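Local coordinates for ribulose-1,5-bisphosphate carboxylase/oxygenase large subunit (Rhodopseudomonas palustris, PDB 3QFW), which is a RuBisCO-like protein, named after the carbon-fixing ribulose-bisphosphate carboxylase whose fold it shares, although relatives of this type generally lack that activity, at residues L26-A29 with I30-V34; T354-A357 with S358-V361; R326-E329 with L330-Y334. All blocks are in the same frame, centred on the assembly; numbering follows the deposited sequence.

Contact 1: residues L26-A29 with I30-V34; sequences LALA and IEQSV
Leu26 starts the contact by bonding to Ile30 along the last turns of helix 18-31, the helix that lies on the antiparallel sheet of the N-terminal domain, with Leu28 reaching Tyr12, Ile14 and Ile69 of its strands. The carbonyl of Leu26 takes the amide of Ile30, N to O 3.0 Å, and the side chain of Ile30 closes over the same oxygen. With CG1 beside its own backbone N (chi1 -57°), Ile30 sets that methylene 3.3 Å from Leu26 O, while the residue also packs against Val51.

One step on, Ala27 O receives Glu31 N at 2.8 Å, with the N-H pointing nearly straight at it (167°). Glu31 CG lies close to the same oxygen, 3.0 Å from Ala27 O; beyond it the chain bends and carries the carboxylate away from the helix, and the residue packs on Phe290 of the second subunit.

Leu28 O then accepts Gln32 N at 3.1 Å, although Gln32 is already the first residue to leave helical geometry. Their side chains meet obliquely, Leu28 CD1 to Gln32 CG, and the buried amide of Gln32 is satisfied farther out by Ser91 OG and Met86 O.

At Ala29 the i to i+4 bonding pattern stops, though the residue itself is still helical. Its methyl packs on Ile69, but its carbonyl gets no bond from the amide of Ser33, which turns instead to Ile30 O at 2.9 Å, an i to i+3 bond as the chain leaves the helix. The nearest atom of Ser33 to Ala29 O is its CB, 3.1 Å away.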
# COMPACT_ATOMS: atom_id res chain seq x y z
N LEU B 26 0.86 25.75 2.89
CA LEU B 26 2.11 25.95 2.17
C LEU B 26 3.05 24.78 2.41
O LEU B 26 3.68 24.27 1.48
CB LEU B 26 2.79 27.25 2.63
CG LEU B 26 3.82 27.81 1.65
CD1 LEU B 26 3.14 28.36 0.42
CD2 LEU B 26 4.66 28.89 2.32
N ALA B 27 3.15 24.36 3.66
CA ALA B 27 4.00 23.24 4.03
C ALA B 27 3.59 21.98 3.28
O ALA B 27 4.44 21.17 2.87
CB ALA B 27 3.95 23.01 5.54
N LEU B 28 2.28 21.80 3.11
CA LEU B 28 1.74 20.70 2.32
C LEU B 28 2.19 20.80 0.86
O LEU B 28 2.61 19.80 0.27
CB LEU B 28 0.21 20.69 2.41
CG LEU B 28 -0.52 19.90 1.32
CD1 LEU B 28 -0.12 18.43 1.35
CD2 LEU B 28 -2.03 20.05 1.47
N ALA B 29 2.11 21.99 0.29
CA ALA B 29 2.55 22.19 -1.09
C ALA B 29 4.00 21.75 -1.27
O ALA B 29 4.34 21.10 -2.26
CB ALA B 29 2.37 23.64 -1.52
N ILE B 30 4.84 22.12 -0.30
CA ILE B 30 6.25 21.73 -0.29
C ILE B 30 6.44 20.22 -0.12
O ILE B 30 7.15 19.59 -0.90
CB ILE B 30 7.03 22.44 0.86
CG1 ILE B 30 6.92 23.96 0.73
CG2 ILE B 30 8.48 22.03 0.84
CD1 ILE B 30 7.52 24.50 -0.53
N GLU B 31 5.81 19.65 0.90
CA GLU B 31 5.93 18.22 1.21
C GLU B 31 5.66 17.32 -0.00
O GLU B 31 6.33 16.30 -0.18
CB GLU B 31 4.98 17.82 2.34
CG GLU B 31 5.32 18.40 3.70
CD GLU B 31 6.24 17.51 4.52
OE1 GLU B 31 6.94 16.65 3.94
OE2 GLU B 31 6.25 17.66 5.76
N GLN B 32 4.69 17.71 -0.83
CA GLN B 32 4.30 16.89 -1.98
C GLN B 32 4.94 17.41 -3.26
O GLN B 32 4.46 17.15 -4.36
CB GLN B 32 2.78 16.84 -2.12
CG GLN B 32 2.09 16.18 -0.94
CD GLN B 32 2.70 14.83 -0.58
OE1 GLN B 32 2.81 14.48 0.59
NE2 GLN B 32 3.09 14.06 -1.59
N SER B 33 6.03 18.15 -3.09
CA SER B 33 6.76 18.69 -4.21
C SER B 33 8.26 18.45 -4.04
O SER B 33 8.77 17.34 -4.22
CB SER B 33 6.51 20.20 -4.30
OG SER B 33 7.03 20.70 -5.50
N VAL B 34 8.96 19.52 -3.68
CA VAL B 34 10.40 19.49 -3.59
C VAL B 34 10.85 18.98 -2.23
O VAL B 34 11.95 18.43 -2.11
CB VAL B 34 10.98 20.88 -3.80
CG1 VAL B 34 10.70 21.34 -5.22
CG2 VAL B 34 10.38 21.85 -2.79

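Contact 2: residues T354-A357 with S358-V361; sequences TEQA and SRFV
Ser358 grips the carbonyl oxygen of Thr354 twice. Its backbone N lies 2.9 Å from Thr354 O as the usual helical bond, and its hydroxyl donates to the same atom, Ser358 OG to Thr354 O 2.8 Å. The two donors come from opposite faces of the carbonyl plane, so one oxygen serves both. The hydroxyl gets there because OG stands beside the serine's own backbone N (chi1 -62°), folding back toward the preceding turn. With an alanine in its place the hydroxyl is gone, and Thr354 O would probably lose its second donor, keeping the amide bond from the same residue.

The other i to i+4 helical bonds follow. Arg359 N bonds to Glu355 O, Phe360 N to Gln356 O at a longer 3.2 Å, and Val361 N to Ala357 O at 2.9 Å, this last almost straight (176°). Val361 CG2 also rests on that acceptor, 3.3 Å from Ala357 O.

Farther out, on the solvent side, Glu355 OE2 and Arg359 NH1 stay 6.1 Å apart, too far for an ion pair, though their opposite signs may still attract weakly; Glu355 OE1 has a long, weak ion pair with Arg352 NH1. Arg359 CB passes close by Gln356 O, and the arginine then bends away.

On the inner side, Thr354 OG1 bonds to Gln154 O, Val361 packs on Val160 and Thr134, and the Phe360 side chain packs on Thr134, Ile322 and Leu324. An outer helix that follows the eighth strand, 339-341, and packs against the first, 133-138, is characteristic of a TIM barrel.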
# COMPACT_ATOMS: atom_id res chain seq x y z
N THR B 354 -28.78 -22.84 -3.08
CA THR B 354 -29.26 -22.51 -4.42
C THR B 354 -30.63 -21.85 -4.34
O THR B 354 -30.90 -20.88 -5.05
CB THR B 354 -29.30 -23.75 -5.33
OG1 THR B 354 -27.99 -24.30 -5.46
CG2 THR B 354 -29.83 -23.38 -6.71
N GLU B 355 -31.50 -22.38 -3.48
CA GLU B 355 -32.82 -21.81 -3.29
C GLU B 355 -32.77 -20.37 -2.80
O GLU B 355 -33.42 -19.48 -3.36
CB GLU B 355 -33.65 -22.67 -2.33
CG GLU B 355 -34.99 -22.06 -1.95
CD GLU B 355 -35.71 -22.86 -0.89
OE1 GLU B 355 -35.14 -23.86 -0.41
OE2 GLU B 355 -36.86 -22.49 -0.53
N GLN B 356 -31.98 -20.14 -1.75
CA GLN B 356 -31.87 -18.81 -1.15
C GLN B 356 -31.15 -17.83 -2.08
O GLN B 356 -31.45 -16.64 -2.07
CB GLN B 356 -31.16 -18.88 0.21
CG GLN B 356 -31.90 -19.70 1.25
CD GLN B 356 -33.35 -19.27 1.43
OE1 GLN B 356 -33.73 -18.15 1.10
NE2 GLN B 356 -34.17 -20.16 1.98
N ALA B 357 -30.22 -18.34 -2.88
CA ALA B 357 -29.51 -17.53 -3.87
C ALA B 357 -30.46 -17.10 -4.99
O ALA B 357 -30.43 -15.96 -5.46
CB ALA B 357 -28.37 -18.30 -4.47
N SER B 358 -31.30 -18.03 -5.42
CA SER B 358 -32.28 -17.72 -6.45
C SER B 358 -33.22 -16.64 -5.93
O SER B 358 -33.58 -15.72 -6.66
CB SER B 358 -33.09 -18.97 -6.82
OG SER B 358 -32.24 -19.98 -7.36
N ARG B 359 -33.59 -16.75 -4.66
CA ARG B 359 -34.47 -15.78 -4.02
C ARG B 359 -33.89 -14.39 -4.19
O ARG B 359 -34.58 -13.46 -4.59
CB ARG B 359 -34.61 -16.11 -2.54
CG ARG B 359 -35.98 -16.58 -2.13
CD ARG B 359 -36.92 -15.40 -1.94
NE ARG B 359 -38.31 -15.83 -1.81
CZ ARG B 359 -38.83 -16.37 -0.71
NH1 ARG B 359 -38.08 -16.56 0.36
NH2 ARG B 359 -40.11 -16.72 -0.69
N PHE B 360 -32.61 -14.25 -3.86
CA PHE B 360 -31.93 -12.97 -3.96
C PHE B 360 -31.87 -12.50 -5.41
O PHE B 360 -32.27 -11.37 -5.73
CB PHE B 360 -30.52 -13.08 -3.39
CG PHE B 360 -29.73 -11.81 -3.48
CD1 PHE B 360 -29.73 -10.91 -2.42
CD2 PHE B 360 -29.00 -11.50 -4.61
CE1 PHE B 360 -29.00 -9.73 -2.50
CE2 PHE B 360 -28.27 -10.33 -4.69
CZ PHE B 360 -28.28 -9.44 -3.65
N VAL B 361 -31.36 -13.36 -6.27
CA VAL B 361 -31.25 -13.04 -7.68
C VAL B 361 -32.59 -12.58 -8.27
O VAL B 361 -32.64 -11.59 -9.00
CB VAL B 361 -30.71 -14.25 -8.47
CG1 VAL B 361 -30.98 -14.09 -9.96
CG2 VAL B 361 -29.24 -14.45 -8.19

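Contact 3: residues R326-E329 with L330-Y334; sequences RVNE and LLRFY. With SO4 (sulfate ion), chain G.
Asn328 CB lies over one face of the Arg332 guanidinium, 3.5 Å above its plane and displaced toward the rim, while a sulfate ion sits at the edge. Arg332 NH1 donates to sulfate O4 at 3.1 Å with a fairly straight N-H (162°), and NH2 makes a weak bond to O3, which lies in the guanidinium plane. Arg332 reaches this spot by running back along the helix, extended from CG to NE, with CG beside the backbone N (chi1 -74°) and brushing Asn328 O.

The Arg326 guanidinium forms a side-on salt bridge with the Glu329 carboxylate, Arg326 NE to Glu329 OE1 2.6 Å and Arg326 NH2 to Glu329 OE2 3.1 Å. The fit is not coplanar, since OE1 is met on its syn side but 32° out of the carboxylate plane, and OE2 from above that plane. Tyr286 OH adds a bond to Glu329 OE2. Arg326 NH2 also passes across the end of Leu330, 4.0 Å from its CD2. Phe333 CD2 lies over the centre of one face of the Tyr334 ring, and Tyr334 CG lies at the edge of the Phe333 ring.

Beneath these groups run i to i+4 backbone bonds, Leu330 N to Arg326 O, Arg332 N to Asn328 O and Phe333 N to Glu329 O at 2.8 Å. Val327 and Leu331 lie side by side pointing the same way; how closely they touch is doubtful, because Leu331 is modelled too near the Val327 carbonyl.

The chemistry thus splits between the two arginines. Arg326 has its counter-charge three residues on, which probably keeps both groups in place, whereas Arg332 meets a sulfate probably brought by the crystallisation liquor, showing that it can receive an anion without implying a natural ligand.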
# COMPACT_ATOMS: atom_id res chain seq x y z
N ARG B 326 -32.70 -6.07 2.31
CA ARG B 326 -31.96 -4.84 2.00
C ARG B 326 -32.00 -4.51 0.51
O ARG B 326 -31.71 -3.38 0.12
CB ARG B 326 -30.49 -4.95 2.43
CG ARG B 326 -30.25 -5.25 3.90
CD ARG B 326 -30.45 -4.03 4.80
NE ARG B 326 -29.82 -2.82 4.28
CZ ARG B 326 -28.59 -2.41 4.56
NH1 ARG B 326 -27.81 -3.13 5.37
NH2 ARG B 326 -28.13 -1.28 4.03
N VAL B 327 -32.33 -5.50 -0.32
CA VAL B 327 -32.23 -5.36 -1.77
C VAL B 327 -32.94 -4.12 -2.37
O VAL B 327 -32.32 -3.36 -3.11
CB VAL B 327 -32.69 -6.64 -2.49
CG1 VAL B 327 -33.04 -6.34 -3.95
CG2 VAL B 327 -31.62 -7.71 -2.40
N ASN B 328 -34.21 -3.91 -2.06
CA ASN B 328 -34.89 -2.74 -2.63
C ASN B 328 -34.28 -1.41 -2.17
O ASN B 328 -34.07 -0.51 -2.98
CB ASN B 328 -36.40 -2.79 -2.38
CG ASN B 328 -37.07 -3.91 -3.14
OD1 ASN B 328 -36.51 -4.46 -4.09
ND2 ASN B 328 -38.29 -4.26 -2.74
N GLU B 329 -34.02 -1.30 -0.87
CA GLU B 329 -33.28 -0.16 -0.33
C GLU B 329 -32.03 0.15 -1.16
O GLU B 329 -31.82 1.27 -1.61
CB GLU B 329 -32.87 -0.41 1.14
CG GLU B 329 -31.91 0.65 1.71
CD GLU B 329 -31.10 0.17 2.92
OE1 GLU B 329 -31.39 -0.92 3.45
OE2 GLU B 329 -30.17 0.90 3.34
N LEU B 330 -31.20 -0.87 -1.36
CA LEU B 330 -29.91 -0.62 -2.01
C LEU B 330 -30.06 -0.26 -3.48
O LEU B 330 -29.27 0.51 -4.03
CB LEU B 330 -28.96 -1.80 -1.82
CG LEU B 330 -28.51 -1.97 -0.36
CD1 LEU B 330 -27.68 -3.23 -0.22
CD2 LEU B 330 -27.73 -0.75 0.10
N LEU B 331 -31.08 -0.82 -4.14
CA LEU B 331 -31.31 -0.49 -5.53
C LEU B 331 -31.94 0.89 -5.67
O LEU B 331 -31.71 1.58 -6.66
CB LEU B 331 -32.17 -1.55 -6.22
CG LEU B 331 -31.44 -2.83 -6.67
CD1 LEU B 331 -29.95 -2.65 -6.80
CD2 LEU B 331 -31.75 -4.00 -5.78
N ARG B 332 -32.72 1.29 -4.66
CA ARG B 332 -33.20 2.67 -4.61
C ARG B 332 -32.01 3.60 -4.41
O ARG B 332 -31.89 4.65 -5.05
CB ARG B 332 -34.21 2.86 -3.48
CG ARG B 332 -35.58 2.23 -3.75
CD ARG B 332 -36.46 2.21 -2.50
NE ARG B 332 -37.62 1.33 -2.68
CZ ARG B 332 -38.05 0.45 -1.78
NH1 ARG B 332 -37.44 0.33 -0.61
NH2 ARG B 332 -39.09 -0.32 -2.04
N PHE B 333 -31.12 3.21 -3.50
CA PHE B 333 -29.97 4.03 -3.18
C PHE B 333 -29.02 4.19 -4.36
O PHE B 333 -28.64 5.31 -4.72
CB PHE B 333 -29.20 3.44 -2.00
CG PHE B 333 -28.13 4.35 -1.47
CD1 PHE B 333 -28.46 5.40 -0.63
CD2 PHE B 333 -26.80 4.18 -1.85
CE1 PHE B 333 -27.49 6.26 -0.15
CE2 PHE B 333 -25.82 5.03 -1.37
CZ PHE B 333 -26.16 6.07 -0.52
N TYR B 334 -28.65 3.07 -4.96
CA TYR B 334 -27.59 3.07 -5.97
C TYR B 334 -28.09 3.15 -7.40
O TYR B 334 -27.32 3.41 -8.32
CB TYR B 334 -26.72 1.82 -5.82
CG TYR B 334 -25.83 1.81 -4.59
CD1 TYR B 334 -24.72 2.63 -4.51
CD2 TYR B 334 -26.09 0.95 -3.53
CE1 TYR B 334 -23.89 2.63 -3.40
CE2 TYR B 334 -25.26 0.93 -2.40
CZ TYR B 334 -24.16 1.78 -2.35
OH TYR B 334 -23.32 1.79 -1.25
S SO4 G . -38.94 -3.19 1.00
O1 SO4 G . -38.25 -4.30 0.34
O2 SO4 G . -39.46 -3.65 2.29
O3 SO4 G . -40.05 -2.72 0.17
O4 SO4 G . -38.01 -2.08 1.21

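How the contacts relate
Along the chain contact 1 comes first, then contact 3, then contact 2. Contact 1 belongs to the N-terminal domain, its centre about 42 Å from that of contact 3 and 53 Å from that of contact 2. Contacts 3 and 2 share the TIM barrel: helix 327-334 connects strand 315-319 to strand 339-341, and helix 353-366 follows that last strand. Their centres are about 17 Å apart and they touch directly, Phe360 CE1 to Val327 CG2 at 3.3 Å, joining neighbouring outer helices. Contact 1 instead meets Phe290 and Pro140 of the second subunit's barrel, consistent with the family's dimer, in which the N-terminal domain faces its partner's barrel.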